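PDB 4CY9: DPSA from Streptomyces coelicolor, which probably oxidises and stores iron and binds DNA, as expected of a Dps-type miniferritin built from twelve subunits. Local coordinates for residues L26-L31 / D66-V71; G18-V23 / A76-V81; K39-N44 / E55-Q60. All coordinates share one frame; numbering follows the deposited sequence.

Contact 1: L26-L31 / D66-V71; sequences LRLHAL and DMADDV
Leu31 reaches from helix 14-44 into the surface that Met67, Ala68 and Val71 present on helix 50-77, and its atoms meet them one after another. CB rests on the methyl of Ala68, 4.0 Å from Ala68 CB. CG, anti to the carbonyl carbon (chi1 -72°), is the branch point from which both methyls reach helix 50-77. CD1 lies 3.8 Å from Val71 CG2 and also touches the main chain at Met67 C. CD2 turns to the thioether, 4.0 Å from Met67 SD, where the two side chains cross at about a right angle. The segments belong to the antiparallel first pair of the ferritin-like four-helix bundle, their axes 9.1 Å apart at closest and 160° between their directions. One turn earlier Leu28 fills in beside Ala68: its CD1 is 3.4 Å from Ala68 O and also touches Ala68 CB, while its CB meets Val71 CG1. An alanine at Leu31 would keep the touch on Ala68 CB but would probably open a gap beside Val71 CG2 and Met67 SD. Leu28 also packs on Trp43 of a second subunit, and helix 135-158 covers Met67 through Asp147 and Leu148.

Contact 2: G18-V23 / A76-V81; sequences GRLIGV and AALGGV
Ile21 and Leu78 bury the most surface here, packing helix 14-44 of the ferritin-like bundle against the Schellman motif that finishes helix 50-77. Gly79 leaves the helix with positive phi (101°), and its N bonds back to Ala76 O at 2.9 Å. A side chain on Gly79 would run into the carbonyl oxygen of Leu78. The chain thus turns across the side of Ile21, with Ile21 CA 6.2 Å from Gly80 CA. The side chains of Ile21 and Leu78 run alongside in opposite senses, Ile21 CG1 3.8 Å from Leu78 CB. At its tip Ile21 CD1 presses on main-chain atoms of the turn: it is 3.6 Å from Leu78 O and 3.7 Å from Gly80 N. Gly80 has no side chain, and a CB there would collide with Ile21 CG2. Leu78 O also has a hydrogen bond with Thr8 OG1, and Pro5 touches Ile21, so the N-terminal arm helps to cover this end of the bundle. Leu20 also packs on Ala130 and Ile133 of helix 105-133. Its side chain crosses that of Leu78 at about a right angle, with Leu20 CD2 3.8 Å from Leu78 CD1.

Contact 3: K39-N44 / E55-Q60; sequences KHVHWN and EMIDPQ
The imidazole of His42 carries the carboxylate of Asp58 over one face: Asp58 OD1 sits 3.5 Å above the ring plane, over its centre, and the ring and carboxylate planes are 30° apart. At the ring's edge, in its plane, lies Trp43 NE1. The His42 ring also stacks with that of His54, whose ND1 is hydrogen-bonded to His42 O. The second carboxylate oxygen, Asp58 OD2, comes nearest the ring at His42 CE1, 3.2 Å away; its angle to His42 NE2 is too poor for a hydrogen bond. The first torsion of Asp58 (chi1 -111°), off the staggered positions, carries its CG to 3.3 Å from His42 CE1.

Lys39, one turn before His42, grips the same carboxylate. Its CB points away from the other helix, but the chain bends back so that Lys39 NZ donates to the syn lone pair of Asp58 OD1 in a salt bridge of 2.8 Å. The ammonium has a stronger partner in Asp69 of a second subunit, and thus joins two carboxylates across the interface.

Beside the His42 and Asp58 pair, Ile57 supplies the apolar contact. Ile57 CD1 lies 3.5 Å from Val41 CG1, the two side chains crossing at about a right angle, and Ile57 CG2 is 4.0 Å from His42 CB. The helix axes are 9.2 Å apart at closest, at 161°, and the second helix is kinked at Pro59, which has no N-H to offer the preceding turn.

With Glu73 of the second subunit packed on His42, Asp69 of that subunit on Lys39, and His54 and Asp58 close by, the cluster is consistent with the inter-subunit ferroxidase centre of Dps proteins, where histidines and an aspartate of one chain face acidic residues of its dimer partner.

Overall arrangement
From the N terminus, helix 14-44 carries the first segment of contact 2, then that of contact 1, then that of contact 3. After the short strand 45-46, helix 50-77 and the turn that follows it supply their partners in reverse order. Contact 3 therefore closes the shortest loop, contact 1 encloses it and contact 2 encloses both, a nested hairpin without crossings. Together they tie the first two bundle helices at intervals from the connecting turn to the exit of helix 50-77. Contacts 2 and 3 lie on opposite sides of the chain's centre, about 30 Å apart between centres, with contact 1 near the middle. All three touch the second subunit.

Contact 1: L26-L31 / D66-V71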
ATOM      1  N   LEU A  26       6.414 -12.536  35.797  1.00  9.02           N
ATOM      2  CA  LEU A  26       5.044 -12.198  36.288  1.00 10.19           C
ATOM      3  C   LEU A  26       4.422 -11.082  35.435  1.00  9.70           C
ATOM      4  O   LEU A  26       3.181 -11.143  35.232  1.00 10.10           O
ATOM      5  CB  LEU A  26       5.185 -11.729  37.787  1.00 10.57           C
ATOM      6  CG  LEU A  26       3.790 -11.473  38.427  1.00 13.20           C
ATOM      7  CD1 LEU A  26       2.999 -12.798  38.477  1.00 13.69           C
ATOM      8  CD2 LEU A  26       4.148 -10.929  39.870  1.00 15.81           C
ATOM      9  N   ARG A  27       5.223 -10.121  34.949  1.00  9.34           N
ATOM     10  CA  ARG A  27       4.610  -9.111  34.128  1.00  8.77           C
ATOM     11  C   ARG A  27       4.098  -9.808  32.821  1.00  8.92           C
ATOM     12  O   ARG A  27       3.053  -9.359  32.300  1.00  9.09           O
ATOM     13  CB  ARG A  27       5.616  -8.073  33.682  1.00  9.04           C
ATOM     14  CG  ARG A  27       6.038  -7.144  34.874  1.00 10.45           C
ATOM     15  CD  ARG A  27       4.875  -6.424  35.525  1.00 10.44           C
ATOM     16  NE  ARG A  27       4.330  -7.203  36.650  1.00 10.97           N
ATOM     17  CZ  ARG A  27       3.027  -7.272  36.972  1.00 11.50           C
ATOM     18  NH1 ARG A  27       2.024  -6.731  36.192  1.00 12.39           N
ATOM     19  NH2 ARG A  27       2.675  -7.794  38.183  1.00 14.81           N
ATOM     20  N   LEU A  28       4.818 -10.804  32.318  1.00  8.76           N
ATOM     21  CA  LEU A  28       4.315 -11.535  31.107  1.00  9.55           C
ATOM     22  C   LEU A  28       3.012 -12.279  31.423  1.00  9.58           C
ATOM     23  O   LEU A  28       2.036 -12.181  30.633  1.00  8.67           O
ATOM     24  CB  LEU A  28       5.396 -12.498  30.615  1.00  8.50           C
ATOM     25  CG  LEU A  28       4.975 -13.402  29.449  1.00  8.98           C
ATOM     26  CD1 LEU A  28       4.595 -12.502  28.202  1.00  8.76           C
ATOM     27  CD2 LEU A  28       6.235 -14.214  29.049  1.00  9.09           C
ATOM     28  N   HIS A  29       2.874 -12.945  32.598  1.00  7.91           N
ATOM     29  CA  HIS A  29       1.535 -13.503  32.878  1.00  8.61           C
ATOM     30  C   HIS A  29       0.456 -12.450  32.911  1.00  9.05           C
ATOM     31  O   HIS A  29      -0.627 -12.673  32.463  1.00  9.57           O
ATOM     32  CB  HIS A  29       1.602 -14.171  34.325  1.00  8.83           C
ATOM     33  CG  HIS A  29       2.466 -15.404  34.342  1.00 10.59           C
ATOM     34  ND1 HIS A  29       2.529 -16.303  33.306  1.00 11.00           N
ATOM     35  CD2 HIS A  29       3.292 -15.887  35.358  1.00 11.66           C
ATOM     36  CE1 HIS A  29       3.401 -17.312  33.677  1.00 12.83           C
ATOM     37  NE2 HIS A  29       3.862 -17.041  34.893  1.00 12.24           N
ATOM     38  N   ALA A  30       0.784 -11.286  33.506  1.00  7.66           N
ATOM     39  CA  ALA A  30      -0.238 -10.209  33.512  1.00  9.31           C
ATOM     40  C   ALA A  30      -0.636  -9.734  32.112  1.00  8.99           C
ATOM     41  O   ALA A  30      -1.839  -9.464  31.905  1.00  9.26           O
ATOM     42  CB  ALA A  30       0.130  -9.013  34.429  1.00  8.80           C
ATOM     43  N   LEU A  31       0.343  -9.588  31.230  1.00  9.66           N
ATOM     44  CA  LEU A  31       0.007  -9.087  29.884  1.00  8.57           C
ATOM     45  C   LEU A  31      -0.750 -10.197  29.129  1.00  8.58           C
ATOM     46  O   LEU A  31      -1.700  -9.860  28.401  1.00  8.28           O
ATOM     47  CB  LEU A  31       1.320  -8.752  29.130  1.00  8.86           C
ATOM     48  CG  LEU A  31       1.946  -7.450  29.737  1.00  8.46           C
ATOM     49  CD1 LEU A  31       3.391  -7.402  29.079  1.00  8.72           C
ATOM     50  CD2 LEU A  31       1.164  -6.164  29.295  1.00  8.97           C
ATOM     51  N   ASP A  66       1.587  -7.384  21.477  1.00  9.20           N
ATOM     52  CA  ASP A  66       2.920  -6.930  21.102  1.00 11.71           C
ATOM     53  C   ASP A  66       3.781  -6.718  22.391  1.00 11.70           C
ATOM     54  O   ASP A  66       4.980  -7.061  22.428  1.00 11.20           O
ATOM     55  CB  ASP A  66       2.888  -5.602  20.309  1.00 13.72           C
ATOM     56  CG  ASP A  66       2.441  -5.766  18.823  1.00 22.52           C
ATOM     57  OD1 ASP A  66       2.432  -6.875  18.356  1.00 20.50           O
ATOM     58  OD2 ASP A  66       2.152  -4.694  18.199  1.00 25.89           O
ATOM     59  N   MET A  67       3.185  -6.075  23.408  1.00 10.77           N
ATOM     60  CA  MET A  67       3.910  -5.869  24.715  1.00 10.12           C
ATOM     61  C   MET A  67       4.334  -7.248  25.284  1.00  9.41           C
ATOM     62  O   MET A  67       5.511  -7.364  25.696  1.00  9.10           O
ATOM     63  CB  MET A  67       2.939  -5.216  25.776  1.00 10.19           C
ATOM     64  CG  MET A  67       2.665  -3.728  25.333  1.00 11.38           C
ATOM     65  SD  MET A  67       1.574  -3.178  26.716  1.00 13.42           S
ATOM     66  CE  MET A  67       0.941  -1.729  25.859  1.00 15.32           C
ATOM     67  N   ALA A  68       3.462  -8.240  25.241  1.00  8.44           N
ATOM     68  CA  ALA A  68       3.803  -9.562  25.834  1.00  9.06           C
ATOM     69  C   ALA A  68       4.985 -10.150  25.047  1.00 10.49           C
ATOM     70  O   ALA A  68       5.915 -10.718  25.631  1.00 10.39           O
ATOM     71  CB  ALA A  68       2.556 -10.518  25.735  1.00  7.54           C
ATOM     72  N   ASP A  69       4.949 -10.071  23.689  1.00 10.01           N
ATOM     73  CA  ASP A  69       6.056 -10.559  22.825  0.50 10.59           C
ATOM     74  C   ASP A  69       7.337  -9.902  23.242  1.00  9.66           C
ATOM     75  O   ASP A  69       8.400 -10.594  23.343  1.00  9.86           O
ATOM     76  CB  ASP A  69       5.847 -10.135  21.318  0.50 11.67           C
ATOM     77  CG  ASP A  69       4.838 -11.007  20.622  0.50 15.58           C
ATOM     78  OD1 ASP A  69       4.749 -12.140  21.123  0.50 15.57           O
ATOM     79  OD2 ASP A  69       4.168 -10.625  19.584  0.50 16.37           O
ATOM     80  N   ASP A  70       7.291  -8.577  23.456  1.00  9.06           N
ATOM     81  CA  ASP A  70       8.582  -7.908  23.678  1.00  9.26           C
ATOM     82  C   ASP A  70       9.110  -8.232  25.123  1.00  8.86           C
ATOM     83  O   ASP A  70      10.335  -8.378  25.323  1.00  9.97           O
ATOM     84  CB  ASP A  70       8.418  -6.362  23.617  1.00 10.28           C
ATOM     85  CG  ASP A  70       8.222  -5.872  22.168  1.00 13.98           C
ATOM     86  OD1 ASP A  70       8.640  -6.619  21.222  1.00 13.08           O
ATOM     87  OD2 ASP A  70       7.686  -4.801  21.955  1.00 14.46           O
ATOM     88  N   VAL A  71       8.156  -8.360  26.100  1.00  7.94           N
ATOM     89  CA  VAL A  71       8.661  -8.835  27.463  1.00  7.77           C
ATOM     90  C   VAL A  71       9.200 -10.226  27.370  1.00  8.12           C
ATOM     91  O   VAL A  71      10.261 -10.552  27.951  1.00  7.68           O
ATOM     92  CB  VAL A  71       7.503  -8.728  28.495  1.00  7.83           C
ATOM     93  CG1 VAL A  71       7.870  -9.455  29.826  1.00  7.76           C
ATOM     94  CG2 VAL A  71       7.154  -7.220  28.759  1.00  8.38           C
TER

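Contact 2: G18-V23 / A76-V81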
ATOM      1  N   GLY A  18      18.707 -12.956  37.057  1.00 10.49           N
ATOM      2  CA  GLY A  18      17.687 -13.901  37.501  1.00 10.79           C
ATOM      3  C   GLY A  18      16.553 -13.154  38.209  1.00 10.58           C
ATOM      4  O   GLY A  18      15.386 -13.545  38.085  1.00 11.67           O
ATOM      5  N   ARG A  19      16.893 -12.163  39.066  1.00 11.11           N
ATOM      6  CA  ARG A  19      15.766 -11.523  39.732  0.50 10.46           C
ATOM      7  C   ARG A  19      14.973 -10.654  38.689  1.00 10.54           C
ATOM      8  O   ARG A  19      13.760 -10.656  38.812  1.00 11.63           O
ATOM      9  CB  ARG A  19      16.201 -10.623  40.889  0.50 10.94           C
ATOM     10  CG  ARG A  19      16.749 -11.469  42.040  0.50 10.44           C
ATOM     11  CD  ARG A  19      17.338 -10.488  43.104  0.50 13.43           C
ATOM     12  NE  ARG A  19      18.638  -9.876  42.813  0.50  9.44           N
ATOM     13  CZ  ARG A  19      18.910  -8.567  42.520  0.50  9.23           C
ATOM     14  NH1 ARG A  19      17.948  -7.591  42.368  0.50 10.56           N
ATOM     15  NH2 ARG A  19      20.211  -8.230  42.332  0.50  9.45           N
ATOM     16  N   LEU A  20      15.640 -10.093  37.723  1.00 10.01           N
ATOM     17  CA  LEU A  20      14.852  -9.307  36.627  1.00  9.56           C
ATOM     18  C   LEU A  20      13.987 -10.315  35.830  1.00  9.99           C
ATOM     19  O   LEU A  20      12.851  -9.950  35.495  1.00  9.59           O
ATOM     20  CB  LEU A  20      15.911  -8.563  35.743  1.00 10.21           C
ATOM     21  CG  LEU A  20      15.181  -7.643  34.719  1.00 11.48           C
ATOM     22  CD1 LEU A  20      14.163  -6.661  35.383  1.00 12.18           C
ATOM     23  CD2 LEU A  20      16.302  -6.842  34.045  1.00 10.95           C
ATOM     24  N   ILE A  21      14.534 -11.492  35.513  1.00 10.20           N
ATOM     25  CA  ILE A  21      13.715 -12.527  34.823  1.00 10.14           C
ATOM     26  C   ILE A  21      12.454 -12.809  35.647  1.00 11.54           C
ATOM     27  O   ILE A  21      11.357 -12.969  35.137  1.00 10.66           O
ATOM     28  CB  ILE A  21      14.573 -13.797  34.583  1.00  9.12           C
ATOM     29  CG1 ILE A  21      15.609 -13.516  33.470  1.00 10.69           C
ATOM     30  CG2 ILE A  21      13.618 -15.036  34.249  1.00  8.81           C
ATOM     31  CD1 ILE A  21      16.776 -14.530  33.515  1.00 10.61           C
ATOM     32  N   GLY A  22      12.606 -12.994  36.986  1.00 10.96           N
ATOM     33  CA  GLY A  22      11.396 -13.253  37.826  1.00 10.09           C
ATOM     34  C   GLY A  22      10.387 -12.107  37.759  1.00  9.83           C
ATOM     35  O   GLY A  22       9.176 -12.396  37.712  1.00 11.08           O
ATOM     36  N   VAL A  23      10.862 -10.861  37.789  1.00  8.76           N
ATOM     37  CA  VAL A  23       9.953  -9.689  37.682  1.00  9.64           C
ATOM     38  C   VAL A  23       9.224  -9.776  36.309  1.00  9.01           C
ATOM     39  O   VAL A  23       7.991  -9.618  36.255  1.00 10.02           O
ATOM     40  CB  VAL A  23      10.760  -8.379  37.751  1.00 11.16           C
ATOM     41  CG1 VAL A  23       9.953  -7.111  37.377  1.00 11.50           C
ATOM     42  CG2 VAL A  23      11.243  -8.312  39.228  1.00 11.98           C
ATOM     43  N   ALA A  76      14.032 -13.922  27.330  1.00  8.78           N
ATOM     44  CA  ALA A  76      14.921 -14.890  26.679  1.00  9.53           C
ATOM     45  C   ALA A  76      16.325 -14.301  26.463  1.00  9.35           C
ATOM     46  O   ALA A  76      17.354 -14.988  26.747  1.00  9.93           O
ATOM     47  CB  ALA A  76      14.270 -15.256  25.280  1.00  9.98           C
ATOM     48  N   ALA A  77      16.429 -12.996  26.110  1.00  8.85           N
ATOM     49  CA  ALA A  77      17.749 -12.353  25.918  1.00  9.60           C
ATOM     50  C   ALA A  77      18.496 -12.311  27.279  1.00 11.23           C
ATOM     51  O   ALA A  77      19.707 -12.450  27.303  1.00 11.27           O
ATOM     52  CB  ALA A  77      17.545 -10.943  25.375  1.00  8.82           C
ATOM     53  N   LEU A  78      17.709 -12.149  28.355  1.00  9.97           N
ATOM     54  CA  LEU A  78      18.366 -12.136  29.723  1.00 12.20           C
ATOM     55  C   LEU A  78      18.732 -13.535  30.156  1.00 11.29           C
ATOM     56  O   LEU A  78      19.437 -13.640  31.241  1.00 12.02           O
ATOM     57  CB  LEU A  78      17.367 -11.535  30.797  1.00  9.24           C
ATOM     58  CG  LEU A  78      17.244 -10.032  30.575  1.00 10.94           C
ATOM     59  CD1 LEU A  78      15.995  -9.502  31.314  1.00 10.97           C
ATOM     60  CD2 LEU A  78      18.487  -9.232  31.092  1.00 12.04           C
ATOM     61  N   GLY A  79      18.432 -14.586  29.426  1.00 11.88           N
ATOM     62  CA  GLY A  79      18.846 -15.970  29.709  1.00 12.27           C
ATOM     63  C   GLY A  79      17.819 -16.826  30.336  1.00 11.15           C
ATOM     64  O   GLY A  79      18.094 -17.986  30.674  1.00 13.98           O
ATOM     65  N   GLY A  80      16.545 -16.386  30.376  1.00 10.42           N
ATOM     66  CA  GLY A  80      15.449 -17.093  31.068  1.00 10.60           C
ATOM     67  C   GLY A  80      14.415 -17.753  30.094  1.00 10.01           C
ATOM     68  O   GLY A  80      14.582 -17.660  28.826  1.00 11.84           O
ATOM     69  N   VAL A  81      13.417 -18.377  30.716  1.00  9.70           N
ATOM     70  CA  VAL A  81      12.393 -19.089  29.941  1.00 11.53           C
ATOM     71  C   VAL A  81      11.122 -18.221  30.043  1.00 13.15           C
ATOM     72  O   VAL A  81      10.648 -17.951  31.121  1.00 15.35           O
ATOM     73  CB  VAL A  81      12.179 -20.506  30.527  1.00 15.42           C
ATOM     74  CG1 VAL A  81      10.964 -21.119  29.792  1.00 15.87           C
ATOM     75  CG2 VAL A  81      13.491 -21.320  30.379  1.00 16.10           C
TER

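Contact 3: K39-N44 / E55-Q60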
ATOM      1  N   LYS A  39     -10.048  -9.835  24.880  1.00  8.65           N
ATOM      2  CA  LYS A  39     -10.843 -10.496  23.833  1.00  9.17           C
ATOM      3  C   LYS A  39     -12.130 -10.993  24.464  1.00  9.94           C
ATOM      4  O   LYS A  39     -13.196 -10.912  23.840  1.00 10.03           O
ATOM      5  CB  LYS A  39     -10.110 -11.688  23.244  1.00 10.32           C
ATOM      6  CG  LYS A  39      -9.087 -11.317  22.082  1.00 12.62           C
ATOM      7  CD  LYS A  39     -10.035 -10.773  20.925  1.00 16.44           C
ATOM      8  CE  LYS A  39      -9.346 -10.735  19.606  1.00 26.78           C
ATOM      9  NZ  LYS A  39     -10.365 -10.226  18.602  1.00 19.87           N
ATOM     10  N   HIS A  40     -12.058 -11.538  25.665  1.00  9.62           N
ATOM     11  CA  HIS A  40     -13.328 -11.941  26.350  1.00  9.61           C
ATOM     12  C   HIS A  40     -14.329 -10.812  26.455  1.00 10.27           C
ATOM     13  O   HIS A  40     -15.542 -11.023  26.215  1.00  9.82           O
ATOM     14  CB  HIS A  40     -12.909 -12.492  27.768  1.00  9.27           C
ATOM     15  CG  HIS A  40     -14.077 -12.856  28.632  1.00 10.43           C
ATOM     16  ND1 HIS A  40     -14.634 -14.119  28.638  1.00 11.51           N
ATOM     17  CD2 HIS A  40     -14.849 -12.067  29.494  1.00 11.21           C
ATOM     18  CE1 HIS A  40     -15.683 -14.129  29.498  1.00 11.46           C
ATOM     19  NE2 HIS A  40     -15.829 -12.884  30.018  1.00 11.62           N
ATOM     20  N   VAL A  41     -13.854  -9.623  26.825  1.00  9.48           N
ATOM     21  CA  VAL A  41     -14.780  -8.487  26.900  1.00  9.12           C
ATOM     22  C   VAL A  41     -15.303  -8.192  25.492  1.00 10.78           C
ATOM     23  O   VAL A  41     -16.500  -7.901  25.276  1.00 10.37           O
ATOM     24  CB  VAL A  41     -14.068  -7.250  27.529  1.00  9.35           C
ATOM     25  CG1 VAL A  41     -15.033  -6.068  27.493  1.00 10.36           C
ATOM     26  CG2 VAL A  41     -13.744  -7.592  29.028  1.00  9.89           C
ATOM     27  N   HIS A  42     -14.427  -8.109  24.495  1.00  9.54           N
ATOM     28  CA  HIS A  42     -14.835  -7.825  23.111  1.00 11.16           C
ATOM     29  C   HIS A  42     -15.976  -8.765  22.684  1.00 10.83           C
ATOM     30  O   HIS A  42     -16.915  -8.338  22.009  1.00 11.41           O
ATOM     31  CB  HIS A  42     -13.577  -8.023  22.282  1.00 10.90           C
ATOM     32  CG  HIS A  42     -13.736  -7.925  20.796  1.00 14.72           C
ATOM     33  ND1 HIS A  42     -13.682  -6.735  20.133  1.00 14.73           N
ATOM     34  CD2 HIS A  42     -13.640  -8.931  19.823  1.00 18.32           C
ATOM     35  CE1 HIS A  42     -13.735  -6.901  18.786  1.00 17.42           C
ATOM     36  NE2 HIS A  42     -13.710  -8.308  18.587  1.00 22.94           N
ATOM     37  N   TRP A  43     -15.886 -10.031  23.024  1.00 10.08           N
ATOM     38  CA  TRP A  43     -16.917 -10.991  22.546  1.00 10.45           C
ATOM     39  C   TRP A  43     -18.190 -10.902  23.313  1.00 13.34           C
ATOM     40  O   TRP A  43     -19.249 -11.226  22.763  1.00 13.70           O
ATOM     41  CB  TRP A  43     -16.385 -12.428  22.731  1.00 10.34           C
ATOM     42  CG  TRP A  43     -15.160 -12.724  21.908  1.00 10.59           C
ATOM     43  CD1 TRP A  43     -14.838 -12.249  20.654  1.00 10.38           C
ATOM     44  CD2 TRP A  43     -14.057 -13.582  22.303  1.00 10.69           C
ATOM     45  NE1 TRP A  43     -13.619 -12.712  20.254  1.00 10.83           N
ATOM     46  CE2 TRP A  43     -13.109 -13.558  21.211  1.00 10.26           C
ATOM     47  CE3 TRP A  43     -13.791 -14.371  23.447  1.00 10.19           C
ATOM     48  CZ2 TRP A  43     -11.889 -14.281  21.223  1.00 10.89           C
ATOM     49  CZ3 TRP A  43     -12.584 -15.153  23.431  1.00 10.04           C
ATOM     50  CH2 TRP A  43     -11.648 -15.135  22.367  1.00 10.26           C
ATOM     51  N   ASN A  44     -18.140 -10.432  24.561  1.00 10.48           N
ATOM     52  CA  ASN A  44     -19.276 -10.590  25.469  1.00 11.61           C
ATOM     53  C   ASN A  44     -19.877  -9.266  25.944  1.00 12.93           C
ATOM     54  O   ASN A  44     -20.730  -9.266  26.824  1.00 14.12           O
ATOM     55  CB  ASN A  44     -18.820 -11.387  26.713  1.00 12.50           C
ATOM     56  CG  ASN A  44     -18.444 -12.844  26.322  1.00 14.74           C
ATOM     57  OD1 ASN A  44     -17.279 -13.326  26.516  1.00 15.69           O
ATOM     58  ND2 ASN A  44     -19.403 -13.511  25.664  1.00 12.39           N
ATOM     59  N   GLU A  55     -15.374  -2.361  19.011  1.00 18.47           N
ATOM     60  CA  GLU A  55     -14.283  -1.915  18.084  1.00 19.04           C
ATOM     61  C   GLU A  55     -13.173  -1.282  18.885  1.00 20.36           C
ATOM     62  O   GLU A  55     -11.955  -1.482  18.462  1.00 18.71           O
ATOM     63  CB  GLU A  55     -14.740  -0.949  16.951  1.00 22.20           C
ATOM     64  CG  GLU A  55     -15.962  -1.553  16.262  1.00 27.79           C
ATOM     65  CD  GLU A  55     -15.776  -2.312  15.055  1.00 44.37           C
ATOM     66  OE1 GLU A  55     -15.294  -3.445  15.197  1.00 51.37           O
ATOM     67  OE2 GLU A  55     -16.323  -1.829  14.026  1.00 45.16           O
ATOM     68  N   MET A  56     -13.485  -0.532  19.916  1.00 17.03           N
ATOM     69  CA  MET A  56     -12.342   0.186  20.627  1.00 11.59           C
ATOM     70  C   MET A  56     -11.244  -0.782  21.325  1.00 15.89           C
ATOM     71  O   MET A  56     -10.028  -0.488  21.484  1.00 14.93           O
ATOM     72  CB  MET A  56     -12.872   0.972  21.734  1.00 14.68           C
ATOM     73  CG  MET A  56     -11.839   1.627  22.674  1.00 17.20           C
ATOM     74  SD  MET A  56     -12.653   2.675  24.011  1.00 20.28           S
ATOM     75  CE  MET A  56     -12.816   1.588  25.501  1.00 22.35           C
ATOM     76  N   ILE A  57     -11.720  -1.938  21.748  1.00 15.75           N
ATOM     77  CA  ILE A  57     -10.792  -2.920  22.409  1.00 14.98           C
ATOM     78  C   ILE A  57      -9.840  -3.499  21.387  1.00 14.70           C
ATOM     79  O   ILE A  57      -8.721  -3.908  21.707  1.00 12.74           O
ATOM     80  CB  ILE A  57     -11.708  -4.030  23.065  1.00 14.38           C
ATOM     81  CG1 ILE A  57     -12.344  -3.413  24.256  1.00 16.99           C
ATOM     82  CG2 ILE A  57     -10.855  -5.323  23.329  1.00 13.94           C
ATOM     83  CD1 ILE A  57     -13.407  -4.375  24.889  1.00 21.56           C
ATOM     84  N   ASP A  58     -10.283  -3.625  20.111  1.00 14.28           N
ATOM     85  CA  ASP A  58      -9.422  -4.461  19.208  1.00 18.59           C
ATOM     86  C   ASP A  58      -7.961  -3.884  19.017  1.00 14.60           C
ATOM     87  O   ASP A  58      -7.031  -4.729  19.049  1.00 17.77           O
ATOM     88  CB  ASP A  58     -10.260  -4.891  17.929  1.00 28.61           C
ATOM     89  CG  ASP A  58     -10.576  -6.491  17.928  1.00 31.78           C
ATOM     90  OD1 ASP A  58     -10.169  -7.496  18.907  1.00 26.13           O
ATOM     91  OD2 ASP A  58     -11.167  -6.784  16.880  1.00 47.13           O
ATOM     92  N   PRO A  59      -7.738  -2.598  18.856  1.00 16.59           N
ATOM     93  CA  PRO A  59      -6.354  -2.236  18.733  1.00 16.82           C
ATOM     94  C   PRO A  59      -5.564  -2.399  20.068  1.00 16.36           C
ATOM     95  O   PRO A  59      -4.342  -2.563  20.011  1.00 16.32           O
ATOM     96  CB  PRO A  59      -6.353  -0.778  18.379  1.00 21.08           C
ATOM     97  CG  PRO A  59      -7.723  -0.232  18.742  1.00 23.87           C
ATOM     98  CD  PRO A  59      -8.624  -1.413  18.452  1.00 18.15           C
ATOM     99  N   GLN A  60      -6.241  -2.323  21.217  1.00 13.16           N
ATOM    100  CA  GLN A  60      -5.546  -2.546  22.468  1.00 11.63           C
ATOM    101  C   GLN A  60      -5.175  -4.049  22.616  1.00  9.67           C
ATOM    102  O   GLN A  60      -4.095  -4.347  23.125  1.00 11.34           O
ATOM    103  CB  GLN A  60      -6.467  -2.115  23.600  1.00 11.78           C
ATOM    104  CG  GLN A  60      -5.835  -2.404  24.941  1.00 12.50           C
ATOM    105  CD  GLN A  60      -4.578  -1.517  25.297  1.00 16.30           C
ATOM    106  OE1 GLN A  60      -3.973  -0.726  24.429  1.00 21.51           O
ATOM    107  NE2 GLN A  60      -4.169  -1.613  26.510  1.00 13.42           N
TER